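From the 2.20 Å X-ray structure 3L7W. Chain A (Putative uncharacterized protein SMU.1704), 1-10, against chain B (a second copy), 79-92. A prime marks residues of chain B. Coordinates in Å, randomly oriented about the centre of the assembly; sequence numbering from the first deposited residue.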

# COMPACT_ATOMS: atom_id res chain seq x y z
N MSE A 1 9.05 -3.62 4.04
CA MSE A 1 9.50 -3.24 5.38
C MSE A 1 8.89 -1.91 5.81
O MSE A 1 8.04 -1.88 6.70
CB MSE A 1 11.03 -3.15 5.42
N TYR A 2 9.31 -0.82 5.18
CA TYR A 2 8.84 0.51 5.58
C TYR A 2 7.32 0.65 5.58
O TYR A 2 6.68 0.75 6.63
CB TYR A 2 9.43 1.61 4.70
CG TYR A 2 9.06 2.99 5.24
CD1 TYR A 2 9.62 3.45 6.42
CD2 TYR A 2 8.13 3.79 4.60
CE1 TYR A 2 9.27 4.69 6.94
CE2 TYR A 2 7.79 5.03 5.11
CZ TYR A 2 8.36 5.47 6.28
OH TYR A 2 8.01 6.69 6.78
N TYR A 3 6.73 0.65 4.39
CA TYR A 3 5.30 0.82 4.29
C TYR A 3 4.60 -0.44 4.75
O TYR A 3 5.07 -1.55 4.49
CB TYR A 3 4.92 1.16 2.87
CG TYR A 3 5.49 2.47 2.38
CD1 TYR A 3 5.05 3.68 2.90
CD2 TYR A 3 6.46 2.50 1.38
CE1 TYR A 3 5.54 4.88 2.43
CE2 TYR A 3 6.98 3.70 0.91
CZ TYR A 3 6.51 4.89 1.45
OH TYR A 3 6.99 6.11 1.02
N PRO A 4 3.48 -0.28 5.46
CA PRO A 4 2.71 -1.43 5.90
C PRO A 4 1.98 -2.06 4.72
O PRO A 4 1.82 -1.41 3.70
CB PRO A 4 1.67 -0.84 6.86
CG PRO A 4 1.75 0.66 6.69
CD PRO A 4 2.74 0.98 5.62
N VAL A 5 1.56 -3.31 4.89
CA VAL A 5 0.77 -4.00 3.89
C VAL A 5 -0.62 -4.25 4.48
O VAL A 5 -0.77 -4.98 5.45
CB VAL A 5 1.41 -5.35 3.56
CG1 VAL A 5 0.50 -6.17 2.61
CG2 VAL A 5 2.80 -5.16 3.00
N SER A 6 -1.64 -3.67 3.88
CA SER A 6 -2.99 -3.82 4.40
C SER A 6 -3.47 -5.26 4.24
O SER A 6 -2.94 -6.00 3.41
CB SER A 6 -3.94 -2.87 3.67
OG SER A 6 -4.09 -3.24 2.31
N ALA A 7 -4.46 -5.64 5.03
CA ALA A 7 -5.02 -6.97 4.96
C ALA A 7 -5.47 -7.25 3.53
O ALA A 7 -5.24 -8.34 3.01
CB ALA A 7 -6.19 -7.13 5.93
N LEU A 8 -6.07 -6.24 2.89
CA LEU A 8 -6.55 -6.40 1.52
C LEU A 8 -5.40 -6.73 0.59
O LEU A 8 -5.54 -7.56 -0.31
CB LEU A 8 -7.27 -5.14 1.03
CG LEU A 8 -8.60 -4.89 1.75
CD1 LEU A 8 -9.26 -3.61 1.27
CD2 LEU A 8 -9.52 -6.07 1.55
N LEU A 9 -4.26 -6.10 0.81
CA LEU A 9 -3.09 -6.34 -0.02
C LEU A 9 -2.54 -7.74 0.27
O LEU A 9 -2.06 -8.42 -0.63
CB LEU A 9 -2.02 -5.29 0.24
CG LEU A 9 -1.47 -4.56 -0.97
CD1 LEU A 9 -0.29 -3.66 -0.57
CD2 LEU A 9 -1.06 -5.54 -2.05
N ILE A 10 -2.63 -8.17 1.53
CA ILE A 10 -2.23 -9.52 1.92
C ILE A 10 -3.03 -10.55 1.13
O ILE A 10 -2.50 -11.57 0.69
CB ILE A 10 -2.47 -9.77 3.41
CG1 ILE A 10 -1.65 -8.79 4.26
CG2 ILE A 10 -2.16 -11.23 3.79
CD1 ILE A 10 -0.25 -9.23 4.50
N LYS B 79 15.17 15.31 1.26
CA LYS B 79 15.95 14.11 1.52
C LYS B 79 15.03 12.96 1.93
O LYS B 79 15.17 11.83 1.46
CB LYS B 79 16.98 14.37 2.61
CG LYS B 79 17.92 13.21 2.84
CD LYS B 79 19.20 13.66 3.53
CE LYS B 79 20.23 12.55 3.55
NZ LYS B 79 21.50 13.00 4.17
N HIS B 80 14.08 13.26 2.81
CA HIS B 80 13.17 12.26 3.32
C HIS B 80 12.26 11.72 2.22
O HIS B 80 11.96 10.52 2.18
CB HIS B 80 12.33 12.84 4.44
CG HIS B 80 11.55 11.81 5.19
ND1 HIS B 80 12.12 10.64 5.64
CD2 HIS B 80 10.26 11.78 5.58
CE1 HIS B 80 11.20 9.93 6.27
NE2 HIS B 80 10.06 10.60 6.25
N LEU B 81 11.81 12.61 1.35
CA LEU B 81 10.93 12.22 0.25
C LEU B 81 11.62 11.20 -0.66
O LEU B 81 10.97 10.28 -1.17
CB LEU B 81 10.49 13.44 -0.55
CG LEU B 81 9.74 13.15 -1.85
CD1 LEU B 81 8.46 12.36 -1.55
CD2 LEU B 81 9.42 14.43 -2.60
N VAL B 82 12.93 11.36 -0.84
CA VAL B 82 13.73 10.44 -1.66
C VAL B 82 13.69 9.06 -1.06
O VAL B 82 13.51 8.06 -1.75
CB VAL B 82 15.20 10.88 -1.72
CG1 VAL B 82 16.10 9.71 -2.12
CG2 VAL B 82 15.37 12.05 -2.67
N TYR B 83 13.89 9.02 0.25
CA TYR B 83 13.80 7.78 0.99
C TYR B 83 12.41 7.13 0.81
O TYR B 83 12.32 5.95 0.44
CB TYR B 83 14.11 8.03 2.47
CG TYR B 83 13.81 6.83 3.32
CD1 TYR B 83 14.66 5.73 3.32
CD2 TYR B 83 12.66 6.77 4.09
CE1 TYR B 83 14.37 4.61 4.08
CE2 TYR B 83 12.36 5.67 4.86
CZ TYR B 83 13.22 4.59 4.85
OH TYR B 83 12.93 3.47 5.61
N LEU B 84 11.35 7.90 1.05
CA LEU B 84 9.97 7.39 0.90
C LEU B 84 9.68 6.93 -0.52
O LEU B 84 9.02 5.93 -0.72
CB LEU B 84 8.95 8.45 1.29
CG LEU B 84 9.01 8.93 2.74
CD1 LEU B 84 8.02 10.06 2.96
CD2 LEU B 84 8.75 7.76 3.67
N THR B 85 10.17 7.68 -1.50
CA THR B 85 10.00 7.28 -2.89
C THR B 85 10.70 5.95 -3.11
O THR B 85 10.11 5.02 -3.67
CB THR B 85 10.61 8.32 -3.83
OG1 THR B 85 9.94 9.56 -3.61
CG2 THR B 85 10.42 7.90 -5.27
N LYS B 86 11.94 5.87 -2.66
CA LYS B 86 12.74 4.67 -2.76
C LYS B 86 12.03 3.48 -2.10
O LYS B 86 11.91 2.41 -2.71
CB LYS B 86 14.09 4.90 -2.08
CG LYS B 86 15.00 3.68 -2.04
CD LYS B 86 16.12 3.86 -1.03
CE LYS B 86 16.98 5.06 -1.36
NZ LYS B 86 18.20 5.07 -0.51
N GLU B 87 11.57 3.66 -0.87
CA GLU B 87 10.88 2.61 -0.16
C GLU B 87 9.58 2.23 -0.86
O GLU B 87 9.15 1.08 -0.83
CB GLU B 87 10.59 3.05 1.28
CG GLU B 87 11.77 2.80 2.21
CD GLU B 87 12.33 1.40 2.05
OE1 GLU B 87 11.60 0.41 2.31
OE2 GLU B 87 13.52 1.28 1.67
N TRP B 88 8.96 3.21 -1.51
CA TRP B 88 7.75 2.95 -2.25
C TRP B 88 8.09 2.09 -3.45
O TRP B 88 7.36 1.15 -3.79
CB TRP B 88 7.10 4.25 -2.69
CG TRP B 88 6.00 4.08 -3.66
CD1 TRP B 88 5.94 4.57 -4.94
CD2 TRP B 88 4.77 3.36 -3.46
NE1 TRP B 88 4.76 4.21 -5.53
CE2 TRP B 88 4.03 3.46 -4.65
CE3 TRP B 88 4.25 2.63 -2.38
CZ2 TRP B 88 2.77 2.86 -4.80
CZ3 TRP B 88 2.98 2.03 -2.53
CH2 TRP B 88 2.27 2.15 -3.73
N SER B 89 9.21 2.40 -4.09
CA SER B 89 9.64 1.65 -5.26
C SER B 89 9.86 0.20 -4.84
O SER B 89 9.32 -0.71 -5.47
CB SER B 89 10.93 2.24 -5.83
OG SER B 89 11.30 1.57 -7.02
N VAL B 90 10.62 0.01 -3.77
CA VAL B 90 10.87 -1.31 -3.22
C VAL B 90 9.57 -2.05 -2.88
O VAL B 90 9.40 -3.21 -3.22
CB VAL B 90 11.75 -1.21 -1.95
CG1 VAL B 90 11.71 -2.51 -1.17
CG2 VAL B 90 13.18 -0.87 -2.34
N TYR B 91 8.66 -1.37 -2.19
CA TYR B 91 7.38 -1.93 -1.83
C TYR B 91 6.72 -2.46 -3.10
O TYR B 91 6.31 -3.62 -3.15
CB TYR B 91 6.50 -0.84 -1.27
CG TYR B 91 5.20 -1.24 -0.62
CD1 TYR B 91 5.15 -1.66 0.70
CD2 TYR B 91 4.00 -1.12 -1.30
CE1 TYR B 91 3.95 -1.98 1.32
CE2 TYR B 91 2.79 -1.43 -0.70
CZ TYR B 91 2.77 -1.86 0.61
OH TYR B 91 1.57 -2.15 1.21
N LYS B 92 6.62 -1.60 -4.10
CA LYS B 92 5.98 -1.96 -5.35
C LYS B 92 6.65 -3.16 -5.99
O LYS B 92 5.97 -4.11 -6.33
CB LYS B 92 6.02 -0.79 -6.33
CG LYS B 92 4.89 0.20 -6.15
CD LYS B 92 4.88 1.18 -7.31
CE LYS B 92 6.27 1.76 -7.52
NZ LYS B 92 6.30 2.93 -8.46
O HOH W 1 -1.18 -1.36 2.26

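What fills the apolar centre? Tyr3 and Tyr91′ do, both buried and both with CA-to-CB bonds directed toward the other chain. Tyr3 turns the edge of its ring to the face of Tyr91′, the planes at 83°, while its CB lies 3.6 Å from Tyr91′ CD1. Further along the ring, Tyr3 CE2 packs 3.6 Å from Trp88′ CB. Leu9 CD1 lies 3.7 Å from Tyr91′ CZ, and Val5 CG2 lies 3.8 Å from Tyr91′ CE1, so aliphatic carbon lines the far end of that ring.

How can two phenols be buried without wasting their hydroxyls? Each donates to a main-chain carbonyl of the opposite chain: Tyr3 OH to Leu84′ O at 2.7 Å, Tyr91′ OH to Pro4 O at 2.6 Å. Leu84′ O also accepts from Trp88′ N within the helix, at 2.8 Å. Water 1 donates to Tyr91′ OH and accepts from Ser6 N, adding a water-mediated link to the two direct bonds.

What closes the outer side? Tyr2, chi1 t, offers a ring face to the edge of Tyr83′, and its CE2 lies 3.2 Å from Leu84′ CD2, a tight contact. Glu87′ is partly exposed: its aliphatic CG lies near the Tyr2 ring, and its OE1 comes within 3.4 Å of Tyr2 CB, a packing contact.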